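Local coordinates for Vv2_1132 (Vibrio vulnificus CMCP6, PDB 5Y9S), which acts as a LysR-family transcriptional regulator that assembles as a tetramer and probably binds DNA through its helix-turn-helix domains, at the interface of chains A and B and the interface of chains A and C. Residues are numbered along the deposited sequence; one frame, centred on the assembly and turned at random. Chains: chain A/B/C, Vv2_1132.

Contact 1: the interface of chains A and B. Residues chain A 50-51, 53, 68, 72, 75; chain B 86, 90.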
ATOM      1  N   TRP A  50      -1.077   5.672  14.459  1.00 15.52           N
ATOM      2  CA  TRP A  50      -1.877   4.460  14.688  1.00  9.52           C
ATOM      3  C   TRP A  50      -2.118   4.232  16.172  1.00 20.82           C
ATOM      4  O   TRP A  50      -3.244   3.938  16.600  1.00 23.60           O
ATOM      5  CB  TRP A  50      -1.167   3.235  14.085  1.00 16.22           C
ATOM      6  CG  TRP A  50      -1.912   1.934  14.273  1.00 16.60           C
ATOM      7  CD1 TRP A  50      -2.845   1.396  13.432  1.00 16.00           C
ATOM      8  CD2 TRP A  50      -1.782   1.004  15.374  1.00  9.30           C
ATOM      9  NE1 TRP A  50      -3.310   0.199  13.949  1.00 20.83           N
ATOM     10  CE2 TRP A  50      -2.671  -0.064  15.129  1.00 18.53           C
ATOM     11  CE3 TRP A  50      -0.986   0.962  16.518  1.00 20.72           C
ATOM     12  CZ2 TRP A  50      -2.792  -1.156  15.998  1.00 26.34           C
ATOM     13  CZ3 TRP A  50      -1.118  -0.124  17.389  1.00 23.57           C
ATOM     14  CH2 TRP A  50      -2.017  -1.157  17.124  1.00 23.45           C
ATOM     15  N   ILE A  51      -1.056   4.330  16.975  1.00 13.24           N
ATOM     16  CA  ILE A  51      -1.229   4.091  18.399  1.00 15.58           C
ATOM     17  C   ILE A  51      -1.963   5.251  19.066  1.00 19.02           C
ATOM     18  O   ILE A  51      -2.703   5.050  20.034  1.00 13.95           O
ATOM     19  CB  ILE A  51       0.132   3.807  19.046  1.00 15.23           C
ATOM     20  CG1 ILE A  51      -0.073   3.330  20.451  1.00 31.93           C
ATOM     21  CG2 ILE A  51       0.999   5.032  19.063  1.00 21.66           C
ATOM     22  CD1 ILE A  51       0.766   2.166  20.735  1.00 43.05           C
ATOM     23  N   VAL A  53      -0.550   8.295  20.269  1.00 16.13           N
ATOM     24  CA  VAL A  53       0.243   9.184  21.129  1.00 14.05           C
ATOM     25  C   VAL A  53       1.706   9.134  20.692  1.00 13.50           C
ATOM     26  O   VAL A  53       2.126   8.180  20.027  1.00 20.98           O
ATOM     27  CB  VAL A  53       0.117   8.809  22.620  1.00 23.98           C
ATOM     28  CG1 VAL A  53      -1.316   8.913  23.113  1.00 21.88           C
ATOM     29  CG2 VAL A  53       0.659   7.432  22.869  1.00 11.09           C
ATOM     30  N   HIS A  68       4.905   6.990  27.090  1.00 12.50           N
ATOM     31  CA  HIS A  68       4.150   6.064  26.255  1.00 15.18           C
ATOM     32  C   HIS A  68       5.089   5.176  25.455  1.00 11.89           C
ATOM     33  O   HIS A  68       4.811   3.992  25.259  1.00 20.05           O
ATOM     34  CB  HIS A  68       3.204   6.823  25.333  1.00 19.23           C
ATOM     35  CG  HIS A  68       2.206   7.656  26.066  1.00 33.12           C
ATOM     36  ND1 HIS A  68       1.946   8.971  25.736  1.00 39.66           N
ATOM     37  CD2 HIS A  68       1.426   7.371  27.134  1.00 34.34           C
ATOM     38  CE1 HIS A  68       1.035   9.456  26.563  1.00 40.00           C
ATOM     39  NE2 HIS A  68       0.700   8.503  27.418  1.00 39.17           N
ATOM     40  N   PHE A  72       5.297   1.104  25.537  1.00 14.20           N
ATOM     41  CA  PHE A  72       4.996   0.371  24.318  1.00 15.47           C
ATOM     42  C   PHE A  72       6.012  -0.726  24.034  1.00 11.78           C
ATOM     43  O   PHE A  72       5.740  -1.617  23.223  1.00 21.08           O
ATOM     44  CB  PHE A  72       4.916   1.359  23.156  1.00 11.22           C
ATOM     45  CG  PHE A  72       4.605   0.727  21.832  1.00 21.64           C
ATOM     46  CD1 PHE A  72       3.315   0.359  21.509  1.00 18.34           C
ATOM     47  CD2 PHE A  72       5.603   0.511  20.910  1.00 16.50           C
ATOM     48  CE1 PHE A  72       3.037  -0.221  20.284  1.00 15.80           C
ATOM     49  CE2 PHE A  72       5.325  -0.044  19.671  1.00 20.20           C
ATOM     50  CZ  PHE A  72       4.040  -0.411  19.363  1.00 19.01           C
ATOM     51  N   TYR A  75       4.908  -4.385  24.301  1.00 15.82           N
ATOM     52  CA  TYR A  75       3.894  -4.689  23.287  1.00 11.88           C
ATOM     53  C   TYR A  75       4.537  -5.020  21.958  1.00 15.85           C
ATOM     54  O   TYR A  75       4.132  -5.971  21.276  1.00 17.51           O
ATOM     55  CB  TYR A  75       2.921  -3.527  23.112  1.00 11.59           C
ATOM     56  CG  TYR A  75       2.052  -3.285  24.318  1.00 19.07           C
ATOM     57  CD1 TYR A  75       2.537  -2.574  25.411  1.00 18.33           C
ATOM     58  CD2 TYR A  75       0.759  -3.767  24.374  1.00 12.02           C
ATOM     59  CE1 TYR A  75       1.768  -2.341  26.533  1.00 12.63           C
ATOM     60  CE2 TYR A  75      -0.044  -3.544  25.515  1.00 16.31           C
ATOM     61  CZ  TYR A  75       0.480  -2.811  26.585  1.00 22.14           C
ATOM     62  OH  TYR A  75      -0.256  -2.548  27.722  1.00 25.88           O
TER
ATOM     63  N   THR B  86      -3.185  -4.088  22.381  1.00 15.76           N
ATOM     64  CA  THR B  86      -2.261  -2.977  22.203  1.00 20.62           C
ATOM     65  C   THR B  86      -3.026  -1.713  21.863  1.00 18.24           C
ATOM     66  O   THR B  86      -2.801  -0.659  22.456  1.00 31.09           O
ATOM     67  CB  THR B  86      -1.252  -3.292  21.092  1.00 22.20           C
ATOM     68  OG1 THR B  86      -0.512  -4.476  21.414  1.00 31.09           O
ATOM     69  CG2 THR B  86      -0.298  -2.132  20.895  1.00 16.98           C
ATOM     70  N   PHE B  90      -3.615   1.538  24.684  1.00 23.90           N
ATOM     71  CA  PHE B  90      -3.105   2.872  24.428  1.00 35.69           C
ATOM     72  C   PHE B  90      -4.197   3.843  24.029  1.00 43.91           C
ATOM     73  O   PHE B  90      -3.929   5.041  23.924  1.00 39.03           O
ATOM     74  CB  PHE B  90      -2.010   2.840  23.356  1.00 31.28           C
ATOM     75  CG  PHE B  90      -0.670   2.419  23.891  1.00 25.32           C
ATOM     76  CD1 PHE B  90       0.230   3.353  24.367  1.00 21.40           C
ATOM     77  CD2 PHE B  90      -0.338   1.082  23.965  1.00 20.87           C
ATOM     78  CE1 PHE B  90       1.467   2.956  24.881  1.00 17.31           C
ATOM     79  CE2 PHE B  90       0.883   0.675  24.469  1.00 16.51           C
ATOM     80  CZ  PHE B  90       1.791   1.614  24.934  1.00 19.01           C
TER
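B:Phe90 carries CG opposite its carbonyl carbon (chi1 -80°), which drives its ring into chain A, while A:Ile51 sets CG1 anti to the backbone N (chi1 -170°) and brings CD1 down onto that ring. The methyl lies over one face toward the rim, with A:Ile51 CD1 3.5 Å from B:Phe90 CG in a CH-pi contact, and the next carbon back, A:Ile51 CG1, rests on B:Phe90 CB. At the far rim, B:Phe90 CZ butts against A:Phe72 CA at 3.5 Å. The A:Phe72 ring turns its edge to B:Phe90 CE2. That same CE2 points into a face of the A:Tyr75 ring, 3.8 Å from A:Tyr75 CE1, the two planes standing edge-to-face at 73°. One phenyl ring is thus held from above and along its rim. One turn earlier, B:Thr86 splits its branches: OG1 sits 3.3 Å from A:Tyr75 CD2, whereas the methyl CG2 reaches A:Phe72 CE1 at 3.9 Å and grazes the rim of A:Trp50. The patch joins helix 67-91 of chain B, the long linker helix, to the corresponding helix 67-90 of chain A and to the end of its recognition helix 37-51, in the dimer arrangement typical of LysR regulators.

Contact 2: the interface of chains A and C. Residues chain A 107, 110-111, 134; chain C 232, 234, 236-237.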
ATOM      1  N   HIS A 107       2.279 -26.109 -14.933  1.00 54.43           N
ATOM      2  CA  HIS A 107       1.557 -27.278 -15.431  1.00 51.36           C
ATOM      3  C   HIS A 107       2.235 -27.870 -16.659  1.00 54.01           C
ATOM      4  O   HIS A 107       2.448 -29.089 -16.745  1.00 50.99           O
ATOM      5  CB  HIS A 107       0.114 -26.900 -15.754  1.00 43.76           C
ATOM      6  CG  HIS A 107      -0.743 -26.681 -14.542  1.00 50.59           C
ATOM      7  ND1 HIS A 107      -0.530 -25.648 -13.653  1.00 46.06           N
ATOM      8  CD2 HIS A 107      -1.821 -27.360 -14.076  1.00 49.78           C
ATOM      9  CE1 HIS A 107      -1.435 -25.703 -12.692  1.00 46.63           C
ATOM     10  NE2 HIS A 107      -2.230 -26.732 -12.925  1.00 48.71           N
ATOM     11  N   ALA A 110       5.017 -30.051 -15.526  1.00 44.92           N
ATOM     12  CA  ALA A 110       4.702 -31.162 -14.640  1.00 46.20           C
ATOM     13  C   ALA A 110       4.340 -32.433 -15.394  1.00 46.41           C
ATOM     14  O   ALA A 110       4.409 -33.514 -14.804  1.00 45.27           O
ATOM     15  CB  ALA A 110       3.553 -30.794 -13.700  1.00 48.15           C
ATOM     16  N   VAL A 111       3.935 -32.332 -16.663  1.00 50.67           N
ATOM     17  CA  VAL A 111       3.605 -33.507 -17.454  1.00 47.14           C
ATOM     18  C   VAL A 111       4.617 -33.768 -18.564  1.00 52.13           C
ATOM     19  O   VAL A 111       4.871 -34.932 -18.888  1.00 58.20           O
ATOM     20  CB  VAL A 111       2.163 -33.417 -18.027  1.00 48.04           C
ATOM     21  CG1 VAL A 111       1.184 -32.898 -16.971  1.00 40.25           C
ATOM     22  CG2 VAL A 111       2.091 -32.543 -19.276  1.00 46.10           C
ATOM     23  N   PRO A 134       1.961 -28.570  -9.323  1.00 37.76           N
ATOM     24  CA  PRO A 134       1.901 -27.527 -10.345  1.00 30.10           C
ATOM     25  C   PRO A 134       1.176 -26.331  -9.765  1.00 36.81           C
ATOM     26  O   PRO A 134       0.208 -26.471  -9.014  1.00 39.50           O
ATOM     27  CB  PRO A 134       1.104 -28.176 -11.471  1.00 36.80           C
ATOM     28  CG  PRO A 134       0.168 -29.080 -10.744  1.00 44.92           C
ATOM     29  CD  PRO A 134       0.926 -29.595  -9.535  1.00 45.37           C
TER
ATOM     30  N   THR C 232       1.277 -36.065  -7.009  1.00 34.38           N
ATOM     31  CA  THR C 232       1.022 -34.839  -7.760  1.00 41.21           C
ATOM     32  C   THR C 232      -0.486 -34.659  -7.851  1.00 37.73           C
ATOM     33  O   THR C 232      -1.260 -35.491  -7.368  1.00 38.39           O
ATOM     34  CB  THR C 232       1.661 -34.858  -9.152  1.00 45.12           C
ATOM     35  OG1 THR C 232       1.640 -33.535  -9.695  1.00 38.56           O
ATOM     36  CG2 THR C 232       0.906 -35.804 -10.086  1.00 51.27           C
ATOM     37  N   LEU C 234      -1.993 -33.991 -10.965  1.00 38.93           N
ATOM     38  CA  LEU C 234      -2.404 -34.162 -12.359  1.00 46.63           C
ATOM     39  C   LEU C 234      -2.471 -35.631 -12.767  1.00 46.06           C
ATOM     40  O   LEU C 234      -1.480 -36.365 -12.648  1.00 39.12           O
ATOM     41  CB  LEU C 234      -1.454 -33.416 -13.297  1.00 41.02           C
ATOM     42  CG  LEU C 234      -1.536 -31.904 -13.129  1.00 42.62           C
ATOM     43  CD1 LEU C 234      -0.511 -31.219 -14.007  1.00 51.87           C
ATOM     44  CD2 LEU C 234      -2.945 -31.426 -13.454  1.00 31.24           C
ATOM     45  N   GLU C 236      -2.655 -36.667 -15.899  1.00 30.85           N
ATOM     46  CA  GLU C 236      -1.752 -36.856 -17.033  1.00 37.01           C
ATOM     47  C   GLU C 236      -0.313 -37.010 -16.569  1.00 36.46           C
ATOM     48  O   GLU C 236       0.482 -37.705 -17.211  1.00 52.24           O
ATOM     49  CB  GLU C 236      -1.881 -35.687 -18.009  1.00 42.79           C
ATOM     50  CG  GLU C 236      -3.231 -35.626 -18.711  1.00 57.61           C
ATOM     51  CD  GLU C 236      -4.338 -35.059 -17.832  1.00 62.22           C
ATOM     52  OE1 GLU C 236      -4.034 -34.540 -16.737  1.00 61.87           O
ATOM     53  OE2 GLU C 236      -5.517 -35.137 -18.236  1.00 65.05           O
ATOM     54  N   SER C 237       0.030 -36.395 -15.445  1.00 32.50           N
ATOM     55  CA  SER C 237       1.359 -36.572 -14.889  1.00 34.99           C
ATOM     56  C   SER C 237       1.530 -37.982 -14.339  1.00 35.15           C
ATOM     57  O   SER C 237       2.565 -38.619 -14.566  1.00 30.05           O
ATOM     58  CB  SER C 237       1.604 -35.517 -13.806  1.00 44.32           C
ATOM     59  OG  SER C 237       2.864 -35.691 -13.184  1.00 56.07           O
TER
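C:Leu234 reaches into a largely apolar patch of chain A lined by A:His107, A:Ala110, A:Val111 and A:Pro134, joining two effector-binding domains of the LysR type. Its CB stays back on the chain C side and serves as the stem. From there CG passes along A:Pro134, whose ring runs the opposite way, with C:Leu234 CG 4.1 Å from A:Pro134 CG. CD1 is anti to CA (chi2 176°), giving this branch its full reach. C:Leu234 CD1 meets A:Val111 CG1 at 3.8 Å and also touches A:Pro134 CG and A:Ala110 CB. C:Leu234 CD1 further stands off one face of the A:His107 ring, beyond its rim, 4.1 Å from A:His107 CD2. The other methyl turns toward the imidazole too, C:Leu234 CD2 lying 4.3 Å from A:His107 CD2. On the same side as CD1, A:Pro134 CB of its own chain stands 3.6 Å above the A:His107 ring, over its centre; the proline touches the leucine and probably helps fix the tilt of the histidine. A:Val111 CG1 also borders the first turn of helix 235-243, facing the backbone N of C:Ser237 and CB of C:Glu236. C:Ser237 swings OG anti to its backbone N and adds the polar link: the hydroxyl OG donates to the backbone oxygen A:Ala110 O at 3.1 Å, making a C=O...O angle of 146° and lying 34° away from the carbonyl plane.

Contact 3: the interface of chains A and C. Residues chain A 206, 231; chain C 130-132.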
ATOM      1  N   SER A 206      -4.392 -18.197 -22.312  1.00 35.71           N
ATOM      2  CA  SER A 206      -5.164 -17.216 -21.548  1.00 37.90           C
ATOM      3  C   SER A 206      -4.278 -16.066 -21.082  1.00 49.61           C
ATOM      4  O   SER A 206      -3.067 -16.234 -20.929  1.00 47.90           O
ATOM      5  CB  SER A 206      -5.837 -17.875 -20.336  1.00 46.13           C
ATOM      6  OG  SER A 206      -6.871 -18.766 -20.719  1.00 55.77           O
ATOM      7  N   GLU A 231      -8.841 -20.643 -26.302  1.00 30.83           N
ATOM      8  CA  GLU A 231      -7.885 -20.055 -25.382  1.00 24.64           C
ATOM      9  C   GLU A 231      -7.902 -20.839 -24.079  1.00 31.35           C
ATOM     10  O   GLU A 231      -8.975 -21.070 -23.511  1.00 39.39           O
ATOM     11  CB  GLU A 231      -8.228 -18.574 -25.158  1.00 38.17           C
ATOM     12  CG  GLU A 231      -8.046 -18.057 -23.735  1.00 55.50           C
ATOM     13  CD  GLU A 231      -8.280 -16.554 -23.626  1.00 64.78           C
ATOM     14  OE1 GLU A 231      -7.567 -15.796 -24.317  1.00 66.26           O
ATOM     15  OE2 GLU A 231      -9.163 -16.131 -22.843  1.00 67.44           O
TER
ATOM     16  N   LEU C 130     -13.916 -20.490 -27.792  1.00 39.89           N
ATOM     17  CA  LEU C 130     -14.023 -20.961 -26.421  1.00 29.89           C
ATOM     18  C   LEU C 130     -12.928 -20.373 -25.555  1.00 31.31           C
ATOM     19  O   LEU C 130     -11.761 -20.318 -25.953  1.00 34.01           O
ATOM     20  CB  LEU C 130     -13.933 -22.482 -26.351  1.00 32.45           C
ATOM     21  CG  LEU C 130     -14.923 -23.248 -27.203  1.00 44.88           C
ATOM     22  CD1 LEU C 130     -14.746 -24.726 -26.965  1.00 51.95           C
ATOM     23  CD2 LEU C 130     -16.329 -22.813 -26.866  1.00 49.02           C
ATOM     24  N   SER C 131     -13.308 -19.963 -24.360  1.00 35.61           N
ATOM     25  CA  SER C 131     -12.357 -19.612 -23.318  1.00 34.02           C
ATOM     26  C   SER C 131     -12.515 -20.668 -22.235  1.00 44.02           C
ATOM     27  O   SER C 131     -13.517 -20.678 -21.514  1.00 54.62           O
ATOM     28  CB  SER C 131     -12.605 -18.208 -22.778  1.00 36.74           C
ATOM     29  OG  SER C 131     -11.580 -17.832 -21.879  1.00 45.75           O
ATOM     30  N   VAL C 132     -11.558 -21.578 -22.158  1.00 37.47           N
ATOM     31  CA  VAL C 132     -11.559 -22.625 -21.144  1.00 42.63           C
ATOM     32  C   VAL C 132     -10.580 -22.239 -20.047  1.00 55.43           C
ATOM     33  O   VAL C 132      -9.491 -21.710 -20.320  1.00 60.26           O
ATOM     34  CB  VAL C 132     -11.205 -23.991 -21.750  1.00 38.64           C
ATOM     35  CG1 VAL C 132     -11.526 -25.121 -20.769  1.00 41.71           C
ATOM     36  CG2 VAL C 132     -11.935 -24.182 -23.061  1.00 41.91           C
TER
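The backbones of A:Glu231 and C:Ser131 pair as a parallel beta bridge, in which both the amide and the carbonyl of A:Glu231 are used by the residues flanking C:Ser131. A:Glu231 N donates to C:Leu130 O at 3.0 Å, a bond somewhat bent at the hydrogen. C:Val132 N returns the link to A:Glu231 O, also at 3.0 Å, and arrives almost straight along the carbonyl direction (179°). Above the bridge the side chains of the paired residues meet. A:Glu231 places CG close to eclipsing its own carbonyl carbon (chi1 141°), an off-staggered start, and then extends so that its carboxylate stands beside the neighbouring strand. C:Ser131 turns OG anti to its backbone N, toward the acid. The hydroxyl C:Ser131 OG donates to A:Glu231 OE2 at 3.1 Å, reaching the carboxylate oxygen on its anti side and 18° out of the carboxylate plane. Main-chain bonds, independent of side-chain identity, and the carboxylate-hydroxyl bond together tie the glutamate to a short stretch of chain C. The bridge joins the end of strand 227-232 in chain A to strand 129-133 in chain C, both within the effector-binding domains.

Contact 4: the interface of chains A and C. Residues chain A 31, 34-36; chain C 71.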
ATOM      1  N   LYS A  31      19.102   3.971   8.074  1.00 30.15           N
ATOM      2  CA  LYS A  31      20.119   3.120   7.447  1.00 12.63           C
ATOM      3  C   LYS A  31      19.994   1.686   7.940  1.00 25.59           C
ATOM      4  O   LYS A  31      20.080   0.738   7.150  1.00 20.49           O
ATOM      5  CB  LYS A  31      21.527   3.656   7.728  1.00 25.38           C
ATOM      6  CG  LYS A  31      22.653   3.012   6.895  1.00 41.31           C
ATOM      7  CD  LYS A  31      22.157   2.613   5.499  1.00 49.92           C
ATOM      8  CE  LYS A  31      21.995   3.832   4.566  1.00 49.29           C
ATOM      9  NZ  LYS A  31      20.953   3.603   3.530  1.00 21.43           N
ATOM     10  N   PHE A  34      17.275  -0.043   6.068  1.00 12.77           N
ATOM     11  CA  PHE A  34      17.430  -0.134   4.612  1.00 16.57           C
ATOM     12  C   PHE A  34      16.416   0.693   3.871  1.00 19.54           C
ATOM     13  O   PHE A  34      16.063   0.347   2.745  1.00 19.64           O
ATOM     14  CB  PHE A  34      17.338  -1.582   4.122  1.00 14.66           C
ATOM     15  CG  PHE A  34      18.130  -2.523   4.946  1.00 24.46           C
ATOM     16  CD1 PHE A  34      17.497  -3.387   5.841  1.00 27.61           C
ATOM     17  CD2 PHE A  34      19.523  -2.504   4.880  1.00 25.30           C
ATOM     18  CE1 PHE A  34      18.244  -4.242   6.638  1.00 28.98           C
ATOM     19  CE2 PHE A  34      20.275  -3.363   5.662  1.00 32.08           C
ATOM     20  CZ  PHE A  34      19.638  -4.227   6.548  1.00 35.36           C
ATOM     21  N   VAL A  35      15.908   1.749   4.511  1.00 16.86           N
ATOM     22  CA  VAL A  35      14.994   2.679   3.865  1.00 12.46           C
ATOM     23  C   VAL A  35      15.627   4.066   3.852  1.00 13.18           C
ATOM     24  O   VAL A  35      16.594   4.355   4.566  1.00 13.43           O
ATOM     25  CB  VAL A  35      13.615   2.731   4.539  1.00 19.56           C
ATOM     26  CG1 VAL A  35      12.981   1.351   4.555  1.00 14.67           C
ATOM     27  CG2 VAL A  35      13.733   3.324   5.949  1.00 18.68           C
ATOM     28  N   THR A  36      15.073   4.927   3.002  1.00 14.25           N
ATOM     29  CA  THR A  36      15.528   6.308   2.936  1.00 14.41           C
ATOM     30  C   THR A  36      15.165   7.041   4.236  1.00 22.22           C
ATOM     31  O   THR A  36      14.257   6.646   4.987  1.00 20.45           O
ATOM     32  CB  THR A  36      14.903   7.015   1.726  1.00 19.49           C
ATOM     33  OG1 THR A  36      15.734   8.103   1.309  1.00 47.99           O
ATOM     34  CG2 THR A  36      13.564   7.568   2.081  1.00 10.49           C
TER
ATOM     35  N   LYS C  71      17.405   1.428  -3.141  1.00 17.18           N
ATOM     36  CA  LYS C  71      16.204   1.758  -2.359  1.00 20.58           C
ATOM     37  C   LYS C  71      14.927   1.752  -3.206  1.00 17.99           C
ATOM     38  O   LYS C  71      13.847   1.428  -2.689  1.00 10.91           O
ATOM     39  CB  LYS C  71      16.351   3.124  -1.677  1.00 21.78           C
ATOM     40  CG  LYS C  71      17.654   3.311  -0.885  1.00 12.04           C
ATOM     41  CD  LYS C  71      17.688   2.423   0.323  1.00 11.91           C
ATOM     42  CE  LYS C  71      18.395   3.111   1.485  1.00 26.36           C
ATOM     43  NZ  LYS C  71      19.829   3.354   1.131  1.00 23.34           N
TER
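Two peptide planes in the helix-turn-helix of chain A, A:Phe34-A:Val35 and A:Val35-A:Thr36, each turn a face to the aliphatic chain of C:Lys71. CD lies off the face of the first, past its oxygen, with C:Lys71 CD 3.6 Å from A:Phe34 O. Over the second lies CE, nearly above the carbonyl carbon, with C:Lys71 CE 3.8 Å from A:Val35 C. Beyond CE the chain rises away from this peptide face. C:Lys71 starts with CG opposite its carbonyl carbon (chi1 -50°) and bends again at chi2, chi3 and chi4, which lays the chain across the turn. A:Lys31 comes from the preceding helix 26-32, bent at chi2 and chi3, and crosses C:Lys71 at about a right angle. The nitrogens A:Lys31 NZ and C:Lys71 NZ lie 2.7 Å apart. Such a pair could be a hydrogen bond only if one amine were neutral, and imprecise placement of the lysine ends would explain it equally well, so the link is doubtful. The loop touched here leads into the recognition helix 37-51, and C:Lys71 projects from the linker helix 67-90 of chain C, next to the DNA-reading unit of a different subunit.

Contact 1 joins chain A to B, whereas contacts 2, 3 and 4 join A to C, so chain A uses separate surfaces for two partners and links pairs into the tetramer. Measured between the centres of their C-alpha atoms, contacts 2 and 3 are about 20 Å apart and draw on the same elements in exchanged roles: strands 129-134 and 227-232 serve in both, from opposite chains. Contacts 1 and 4, about 25 Å apart, both employ the linker helix beginning at residue 67. Contact 4, about 42 Å from contact 2, lies in the DNA-binding region and contact 2 in the effector-binding domains; chains A and C thus meet in both.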